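Local coordinates for protein nucleotidyl transferase (Methanothermobacter thermautotrophicus, PDB 6PLJ) that probably transfers nucleotidyl groups, as a MobA-like NTP transferase family member, and may take part in pseudomurein cell wall synthesis, at residues Val29-Met42 against Val50-Ile63. Sequence-based numbering, arbitrary orientation. Where two conformers were deposited one is given.
With NA (sodium ion), chain J; EDO (1,2-ethanediol), chain F; EDO (1,2-ethanediol), chain D.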
ATOM      1  N   VAL A  29      -4.136   4.471  -1.779  1.00  8.58           N
ATOM      2  CA  VAL A  29      -2.917   3.873  -2.307  1.00  8.72           C
ATOM      3  C   VAL A  29      -1.821   4.922  -2.246  1.00  9.23           C
ATOM      4  O   VAL A  29      -1.930   5.994  -2.861  1.00  9.03           O
ATOM      5  CB  VAL A  29      -3.113   3.368  -3.750  1.00  8.92           C
ATOM      6  CG1 VAL A  29      -1.815   2.782  -4.302  1.00  8.86           C
ATOM      7  CG2 VAL A  29      -4.249   2.343  -3.793  1.00  9.14           C
ATOM      8  N   ALA A  30      -0.772   4.619  -1.492  1.00  9.72           N
ATOM      9  CA  ALA A  30       0.374   5.514  -1.391  1.00 10.15           C
ATOM     10  C   ALA A  30       1.297   5.247  -2.574  1.00 10.57           C
ATOM     11  O   ALA A  30       1.895   4.179  -2.664  1.00 11.27           O
ATOM     12  CB  ALA A  30       1.092   5.306  -0.079  1.00 10.74           C
ATOM     13  N   ALA A  31       1.393   6.217  -3.475  1.00 10.45           N
ATOM     14  CA  ALA A  31       2.119   6.053  -4.729  1.00 10.69           C
ATOM     15  C   ALA A  31       3.017   7.267  -4.966  1.00 10.87           C
ATOM     16  O   ALA A  31       3.209   7.682  -6.107  1.00 12.75           O
ATOM     17  CB  ALA A  31       1.141   5.846  -5.871  1.00 10.89           C
ATOM     18  N   ALA A  32       3.537   7.827  -3.884  1.00 11.10           N
ATOM     19  CA  ALA A  32       4.187   9.151  -3.920  1.00 11.06           C
ATOM     20  C   ALA A  32       5.669   9.167  -3.606  1.00 10.87           C
ATOM     21  O   ALA A  32       6.290  10.218  -3.734  1.00 10.83           O
ATOM     22  CB  ALA A  32       3.480  10.098  -2.970  1.00 11.33           C
ATOM     23  N   GLY A  33       6.239   8.048  -3.167  1.00 10.84           N
ATOM     24  CA  GLY A  33       7.588   8.046  -2.659  1.00 10.90           C
ATOM     25  C   GLY A  33       8.660   7.825  -3.709  1.00 10.93           C
ATOM     26  O   GLY A  33       8.386   7.368  -4.827  1.00 10.73           O
ATOM     27  N   ARG A  34       9.897   8.110  -3.317  1.00 11.66           N
ATOM     28  CA  ARG A  34      11.052   7.755  -4.134  1.00 11.82           C
ATOM     29  C   ARG A  34      11.304   6.255  -3.993  1.00 12.07           C
ATOM     30  O   ARG A  34      10.779   5.585  -3.095  1.00 13.54           O
ATOM     31  CB  ARG A  34      12.298   8.529  -3.703  1.00 12.41           C
ATOM     32  CG  ARG A  34      12.281  10.011  -4.040  1.00 13.09           C
ATOM     33  CD  ARG A  34      13.572  10.658  -3.551  1.00 13.43           C
ATOM     34  NE  ARG A  34      13.674  10.627  -2.106  1.00 13.97           N
ATOM     35  CZ  ARG A  34      13.135  11.516  -1.265  1.00 14.50           C
ATOM     36  NH1 ARG A  34      12.467  12.577  -1.699  1.00 14.51           N
ATOM     37  NH2 ARG A  34      13.278  11.329   0.042  1.00 15.00           N
ATOM     38  N   GLY A  35      12.107   5.733  -4.900  1.00 11.62           N
ATOM     39  CA  GLY A  35      12.598   4.368  -4.819  1.00 11.32           C
ATOM     40  C   GLY A  35      13.998   4.352  -5.374  1.00 11.08           C
ATOM     41  O   GLY A  35      14.272   3.750  -6.403  1.00 10.98           O
ATOM     42  N   SER A  36      14.888   5.036  -4.679  0.70 11.12           N
ATOM     43  CA  SER A  36      16.236   5.252  -5.184  0.70 11.18           C
ATOM     44  C   SER A  36      17.046   3.954  -5.246  0.70 11.52           C
ATOM     45  O   SER A  36      17.791   3.742  -6.213  0.70 10.92           O
ATOM     46  CB  SER A  36      16.947   6.320  -4.353  0.70 11.28           C
ATOM     47  OG  SER A  36      16.981   5.990  -2.984  0.70 11.59           O
ATOM     48  N   ARG A  37      16.874   3.089  -4.246  1.00 11.69           N
ATOM     49  CA  ARG A  37      17.602   1.815  -4.185  1.00 12.72           C
ATOM     50  C   ARG A  37      17.313   0.956  -5.401  1.00 11.76           C
ATOM     51  O   ARG A  37      18.237   0.401  -6.023  1.00 11.43           O
ATOM     52  CB  ARG A  37      17.270   1.071  -2.886  1.00 13.91           C
ATOM     53  CG  ARG A  37      18.066  -0.200  -2.644  1.00 16.06           C
ATOM     54  CD  ARG A  37      19.541   0.061  -2.585  1.00 17.22           C
ATOM     55  NE  ARG A  37      20.210  -0.173  -3.857  1.00 19.05           N
ATOM     56  CZ  ARG A  37      21.496   0.056  -4.090  1.00 19.98           C
ATOM     57  NH1 ARG A  37      22.285   0.587  -3.144  1.00 21.87           N
ATOM     58  NH2 ARG A  37      21.992  -0.225  -5.283  1.00 19.72           N
ATOM     59  N   MET A  38      16.050   0.887  -5.796  1.00 11.44           N
ATOM     60  CA  MET A  38      15.697   0.044  -6.916  1.00 11.84           C
ATOM     61  C   MET A  38      16.249   0.601  -8.224  1.00 11.63           C
ATOM     62  O   MET A  38      16.684  -0.164  -9.075  1.00 11.46           O
ATOM     63  CB  MET A  38      14.193  -0.169  -7.012  1.00 12.74           C
ATOM     64  CG  MET A  38      13.856  -1.392  -7.854  1.00 13.44           C
ATOM     65  SD  MET A  38      12.529  -1.136  -9.017  1.00 15.53           S
ATOM     66  CE  MET A  38      13.191   0.210 -10.005  1.00 14.38           C
ATOM     67  N   MET A  39      16.235   1.929  -8.387  1.00 11.31           N
ATOM     68  CA  MET A  39      16.779   2.563  -9.579  1.00 11.57           C
ATOM     69  C   MET A  39      18.284   2.364  -9.670  1.00 11.31           C
ATOM     70  O   MET A  39      18.791   2.075 -10.751  1.00 11.00           O
ATOM     71  CB  MET A  39      16.424   4.045  -9.618  1.00 12.80           C
ATOM     72  CG  MET A  39      14.927   4.226  -9.777  1.00 13.49           C
ATOM     73  SD  MET A  39      14.461   5.950  -9.894  1.00 16.36           S
ATOM     74  CE  MET A  39      14.868   6.297 -11.576  1.00 15.80           C
ATOM     75  N   ARG A  40      18.971   2.485  -8.538  1.00 11.16           N
ATOM     76  CA  ARG A  40      20.418   2.228  -8.486  1.00 11.61           C
ATOM     77  C   ARG A  40      20.711   0.774  -8.822  1.00 12.09           C
ATOM     78  O   ARG A  40      21.686   0.483  -9.536  1.00 12.16           O
ATOM     79  CB  ARG A  40      20.986   2.560  -7.118  1.00 11.69           C
ATOM     80  CG  ARG A  40      20.980   4.052  -6.793  1.00 12.28           C
ATOM     81  CD  ARG A  40      21.463   4.266  -5.381  1.00 12.94           C
ATOM     82  NE  ARG A  40      22.901   4.043  -5.252  1.00 13.50           N
ATOM     83  CZ  ARG A  40      23.844   4.938  -5.579  1.00 14.26           C
ATOM     84  NH1 ARG A  40      23.526   6.145  -6.055  1.00 14.31           N
ATOM     85  NH2 ARG A  40      25.129   4.637  -5.423  1.00 15.14           N
ATOM     86  N   ASP A  41      19.876  -0.139  -8.320  1.00 12.00           N
ATOM     87  CA  ASP A  41      20.043  -1.551  -8.678  1.00 12.11           C
ATOM     88  C   ASP A  41      20.014  -1.761 -10.189  1.00 12.50           C
ATOM     89  O   ASP A  41      20.784  -2.569 -10.734  1.00 12.69           O
ATOM     90  CB  ASP A  41      18.942  -2.433  -8.058  1.00 12.03           C
ATOM     91  CG  ASP A  41      19.082  -2.642  -6.559  1.00 12.50           C
ATOM     92  OD1 ASP A  41      20.106  -2.304  -5.926  1.00 12.92           O
ATOM     93  OD2 ASP A  41      18.115  -3.199  -5.986  1.00 13.43           O
ATOM     94  N   MET A  42      19.086  -1.098 -10.861  1.00 12.38           N
ATOM     95  CA  MET A  42      18.983  -1.186 -12.309  1.00 12.72           C
ATOM     96  C   MET A  42      20.230  -0.635 -12.976  1.00 13.53           C
ATOM     97  O   MET A  42      20.766  -1.264 -13.891  1.00 13.95           O
ATOM     98  CB  MET A  42      17.747  -0.460 -12.824  1.00 12.97           C
ATOM     99  CG  MET A  42      16.476  -1.174 -12.415  1.00 12.63           C
ATOM    100  SD  MET A  42      14.998  -0.497 -13.155  1.00 12.32           S
ATOM    101  CE  MET A  42      15.104  -1.124 -14.827  1.00 12.92           C
ATOM    102  N   VAL A  50      14.259   2.777 -14.193  1.00 13.30           N
ATOM    103  CA  VAL A  50      12.854   3.115 -14.354  1.00 13.37           C
ATOM    104  C   VAL A  50      12.331   3.151 -12.916  1.00 12.41           C
ATOM    105  O   VAL A  50      12.670   2.283 -12.129  1.00 12.19           O
ATOM    106  CB  VAL A  50      12.118   2.026 -15.172  1.00 14.24           C
ATOM    107  CG1 VAL A  50      10.617   2.274 -15.208  1.00 14.76           C
ATOM    108  CG2 VAL A  50      12.667   1.935 -16.594  1.00 15.01           C
ATOM    109  N   HIS A  51      11.564   4.182 -12.567  1.00 11.54           N
ATOM    110  CA  HIS A  51      10.913   4.245 -11.268  1.00 11.35           C
ATOM    111  C   HIS A  51      10.031   3.010 -11.079  1.00 10.61           C
ATOM    112  O   HIS A  51       9.303   2.613 -11.991  1.00 10.40           O
ATOM    113  CB  HIS A  51      10.083   5.517 -11.178  1.00 11.57           C
ATOM    114  CG  HIS A  51       9.410   5.722  -9.857  1.00 11.71           C
ATOM    115  ND1 HIS A  51      10.069   5.613  -8.655  1.00 11.92           N
ATOM    116  CD2 HIS A  51       8.149   6.110  -9.558  1.00 11.89           C
ATOM    117  CE1 HIS A  51       9.229   5.877  -7.667  1.00 11.66           C
ATOM    118  NE2 HIS A  51       8.064   6.192  -8.193  1.00 11.51           N
ATOM    119  N   LYS A  52      10.091   2.445  -9.882  1.00 10.15           N
ATOM    120  CA  LYS A  52       9.454   1.154  -9.576  1.00 10.27           C
ATOM    121  C   LYS A  52       7.998   1.076  -9.985  1.00 10.05           C
ATOM    122  O   LYS A  52       7.538   0.037 -10.435  1.00 10.27           O
ATOM    123  CB  LYS A  52       9.598   0.822  -8.097  1.00 10.64           C
ATOM    124  CG  LYS A  52       8.958   1.796  -7.119  1.00 11.42           C
ATOM    125  CD  LYS A  52       9.397   1.549  -5.684  1.00 12.66           C
ATOM    126  CE  LYS A  52       8.934   2.694  -4.796  0.80 13.22           C
ATOM    127  NZ  LYS A  52       9.020   2.479  -3.328  0.80 14.10           N
ATOM    128  N   LEU A  53       7.275   2.174  -9.815  1.00  9.98           N
ATOM    129  CA  LEU A  53       5.843   2.168 -10.079  1.00  9.82           C
ATOM    130  C   LEU A  53       5.517   2.074 -11.554  1.00 10.63           C
ATOM    131  O   LEU A  53       4.386   1.713 -11.915  1.00 10.67           O
ATOM    132  CB  LEU A  53       5.190   3.416  -9.490  1.00  9.77           C
ATOM    133  CG  LEU A  53       5.272   3.539  -7.978  1.00  9.82           C
ATOM    134  CD1 LEU A  53       4.417   4.714  -7.553  1.00  9.93           C
ATOM    135  CD2 LEU A  53       4.825   2.265  -7.268  1.00  9.82           C
ATOM    136  N   LEU A  54       6.494   2.386 -12.405  1.00 11.31           N
ATOM    137  CA  LEU A  54       6.300   2.418 -13.846  1.00 12.47           C
ATOM    138  C   LEU A  54       6.871   1.200 -14.562  1.00 12.62           C
ATOM    139  O   LEU A  54       6.785   1.108 -15.795  1.00 13.35           O
ATOM    140  CB  LEU A  54       6.936   3.692 -14.400  1.00 13.40           C
ATOM    141  CG  LEU A  54       6.483   4.997 -13.748  1.00 14.81           C
ATOM    142  CD1 LEU A  54       7.338   6.169 -14.230  1.00 16.15           C
ATOM    143  CD2 LEU A  54       5.013   5.230 -13.993  1.00 15.39           C
ATOM    144  N   LEU A  55       7.441   0.263 -13.811  1.00 12.57           N
ATOM    145  CA  LEU A  55       7.926  -0.974 -14.396  1.00 12.70           C
ATOM    146  C   LEU A  55       6.773  -1.813 -14.913  1.00 13.55           C
ATOM    147  O   LEU A  55       5.672  -1.774 -14.368  1.00 13.20           O
ATOM    148  CB  LEU A  55       8.741  -1.775 -13.378  1.00 12.69           C
ATOM    149  CG  LEU A  55      10.156  -1.260 -13.123  1.00 12.99           C
ATOM    150  CD1 LEU A  55      10.693  -1.929 -11.877  1.00 13.01           C
ATOM    151  CD2 LEU A  55      11.050  -1.517 -14.319  1.00 13.43           C
ATOM    152  N   PRO A  56       7.014  -2.579 -15.986  1.00 14.61           N
ATOM    153  CA  PRO A  56       5.925  -3.319 -16.590  1.00 15.31           C
ATOM    154  C   PRO A  56       5.556  -4.534 -15.783  1.00 16.03           C
ATOM    155  O   PRO A  56       6.430  -5.250 -15.277  1.00 16.22           O
ATOM    156  CB  PRO A  56       6.501  -3.766 -17.932  1.00 14.92           C
ATOM    157  CG  PRO A  56       7.952  -3.835 -17.700  1.00 15.30           C
ATOM    158  CD  PRO A  56       8.256  -2.702 -16.769  1.00 15.35           C
ATOM    159  N   LEU A  57       4.257  -4.774 -15.710  1.00 17.22           N
ATOM    160  CA  LEU A  57       3.716  -5.893 -15.008  1.00 19.15           C
ATOM    161  C   LEU A  57       2.312  -6.176 -15.537  1.00 20.77           C
ATOM    162  O   LEU A  57       1.480  -5.264 -15.564  1.00 20.00           O
ATOM    163  CB  LEU A  57       3.649  -5.533 -13.520  1.00 19.71           C
ATOM    164  CG  LEU A  57       3.677  -6.678 -12.548  1.00 19.52           C
ATOM    165  CD1 LEU A  57       5.031  -7.379 -12.584  1.00 19.66           C
ATOM    166  CD2 LEU A  57       3.368  -6.127 -11.157  1.00 18.08           C
ATOM    167  N   ASN A  58       2.079  -7.410 -15.984  1.00 22.73           N
ATOM    168  CA  ASN A  58       0.743  -7.867 -16.386  0.50 23.73           C
ATOM    169  C   ASN A  58       0.179  -7.026 -17.558  1.00 24.06           C
ATOM    170  O   ASN A  58      -1.019  -6.716 -17.591  1.00 24.83           O
ATOM    171  CB  ASN A  58      -0.187  -7.831 -15.152  0.50 24.72           C
ATOM    172  CG  ASN A  58      -1.243  -8.927 -15.159  0.50 25.43           C
ATOM    173  OD1 ASN A  58      -1.025 -10.023 -15.674  0.50 26.87           O
ATOM    174  ND2 ASN A  58      -2.385  -8.643 -14.544  0.50 26.06           N
ATOM    175  N   GLY A  59       1.044  -6.645 -18.504  1.00 23.12           N
ATOM    176  CA  GLY A  59       0.647  -5.756 -19.612  1.00 22.75           C
ATOM    177  C   GLY A  59       0.391  -4.298 -19.239  1.00 22.12           C
ATOM    178  O   GLY A  59       0.034  -3.485 -20.094  1.00 21.32           O
ATOM    179  N   VAL A  60       0.596  -3.942 -17.971  1.00 20.55           N
ATOM    180  CA  VAL A  60       0.390  -2.571 -17.498  1.00 20.30           C
ATOM    181  C   VAL A  60       1.644  -2.190 -16.705  1.00 19.35           C
ATOM    182  O   VAL A  60       2.731  -2.672 -17.023  1.00 20.73           O
ATOM    183  CB  VAL A  60      -0.936  -2.433 -16.705  1.00 20.71           C
ATOM    184  CG1 VAL A  60      -2.127  -2.641 -17.636  1.00 21.30           C
ATOM    185  CG2 VAL A  60      -0.995  -3.393 -15.526  1.00 20.12           C
ATOM    186  N   THR A  61       1.516  -1.287 -15.736  1.00 16.94           N
ATOM    187  CA  THR A  61       2.607  -0.935 -14.837  1.00 14.77           C
ATOM    188  C   THR A  61       2.337  -1.481 -13.437  1.00 13.25           C
ATOM    189  O   THR A  61       1.213  -1.863 -13.091  1.00 12.35           O
ATOM    190  CB  THR A  61       2.703   0.584 -14.711  1.00 14.47           C
ATOM    191  OG1 THR A  61       1.434   1.081 -14.288  1.00 13.58           O
ATOM    192  CG2 THR A  61       3.084   1.240 -16.034  1.00 14.71           C
ATOM    193  N   VAL A  62       3.379  -1.480 -12.619  1.00 11.52           N
ATOM    194  CA  VAL A  62       3.265  -1.853 -11.219  1.00 10.73           C
ATOM    195  C   VAL A  62       2.113  -1.101 -10.561  1.00 10.24           C
ATOM    196  O   VAL A  62       1.305  -1.699  -9.873  1.00  9.64           O
ATOM    197  CB  VAL A  62       4.613  -1.588 -10.488  1.00 10.53           C
ATOM    198  CG1 VAL A  62       4.471  -1.549  -8.964  1.00 10.50           C
ATOM    199  CG2 VAL A  62       5.623  -2.656 -10.880  1.00 10.54           C
ATOM    200  N   ILE A  63       2.072   0.223 -10.728  1.00  9.98           N
ATOM    201  CA  ILE A  63       1.041   0.994 -10.032  1.00  9.84           C
ATOM    202  C   ILE A  63      -0.363   0.638 -10.519  1.00 10.22           C
ATOM    203  O   ILE A  63      -1.286   0.520  -9.711  1.00  9.55           O
ATOM    204  CB  ILE A  63       1.301   2.521 -10.059  1.00 10.10           C
ATOM    205  CG1 ILE A  63       0.291   3.256  -9.164  1.00 10.23           C
ATOM    206  CG2 ILE A  63       1.274   3.105 -11.472  1.00 10.14           C
ATOM    207  CD1 ILE A  63       0.322   2.831  -7.710  1.00 10.29           C
TER
HETATM  208 NA    NA J 309      21.828  -4.656  -9.010  1.00 24.90          NA
HETATM  209  C1  EDO F 305       4.106   6.613  -0.709  1.00 20.00           C
HETATM  210  O1  EDO F 305       3.578   7.757  -0.991  1.00 20.00           O
HETATM  211  C2  EDO F 305       4.371   5.800  -1.818  1.00 20.00           C
HETATM  212  O2  EDO F 305       4.584   4.542  -1.270  1.00 20.00           O
HETATM  213  C1  EDO D 303      10.278   9.477   0.251  1.00 34.83           C
HETATM  214  O1  EDO D 303      10.105   8.209  -0.374  1.00 32.79           O
HETATM  215  C2  EDO D 303       9.697  10.559  -0.641  1.00 34.65           C
HETATM  216  O2  EDO D 303       9.357  11.697   0.148  1.00 36.84           O
HETATM  217  O   HOH W   1       6.213   7.479  -6.607  1.00 18.87           O
HETATM  218  O   HOH W   2       8.296   4.817  -2.106  1.00 24.90           O
HETATM  219  O   HOH W   3      11.947   3.436  -7.901  1.00 11.82           O
HETATM  220  O   HOH W   4      22.680  -3.783  -6.816  1.00 32.17           O
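The CA atoms of Gly35 and Lys52 lie 6.5 Å apart and those of Met39 and Val50 6.2 Å, so residues 50-52 run beside the loop at Gly35 and the first turns of helix 36-44. The motif is the glycine-containing loop after the first strand of a MobA-like nucleotidyltransferase domain, with the lysine segment that follows it; in relatives both belong to the nucleotide site. Lys52 extends its chain past Gly35, where a beta carbon would clash with CD. Its NZ forms a salt bridge with Asp132, and water 2 links it to Arg34 O. The imidazole of His51 has CG anti to the backbone N (chi1 -177°), which brings CE1 to 3.3 Å from Gly33 O. Gly35 N lies at the ring edge, in plane. Water 1 joins NE2 to Gly33 O.

Ala31 CB packs on Ile63 CD1 at 3.6 Å and also meets Leu53 CD1. This apolar patch joins strand 25-31 to the 3-10 segment 52-54 and the start of helix 62-72. At helix 36-44, Met38 and Leu55 meet tip to tip, SD to CD1 at 3.5 Å. The same sulfur touches Lys52 CB. Tyr223 of helix 223-236 also packs on Met38. In place of Met38, an alanine would remove the thioether and is likely to open a gap beside Leu55 CD1 and Lys52 CB. The side chains of Met42 and Leu55 pass alongside each other, running opposite ways, with Met42 CE 4.1 Å from Leu55 CD2. Met42 SD accepts a weak hydrogen bond from Val50 N, 3.5 Å away, with an N-H...S angle of 150°.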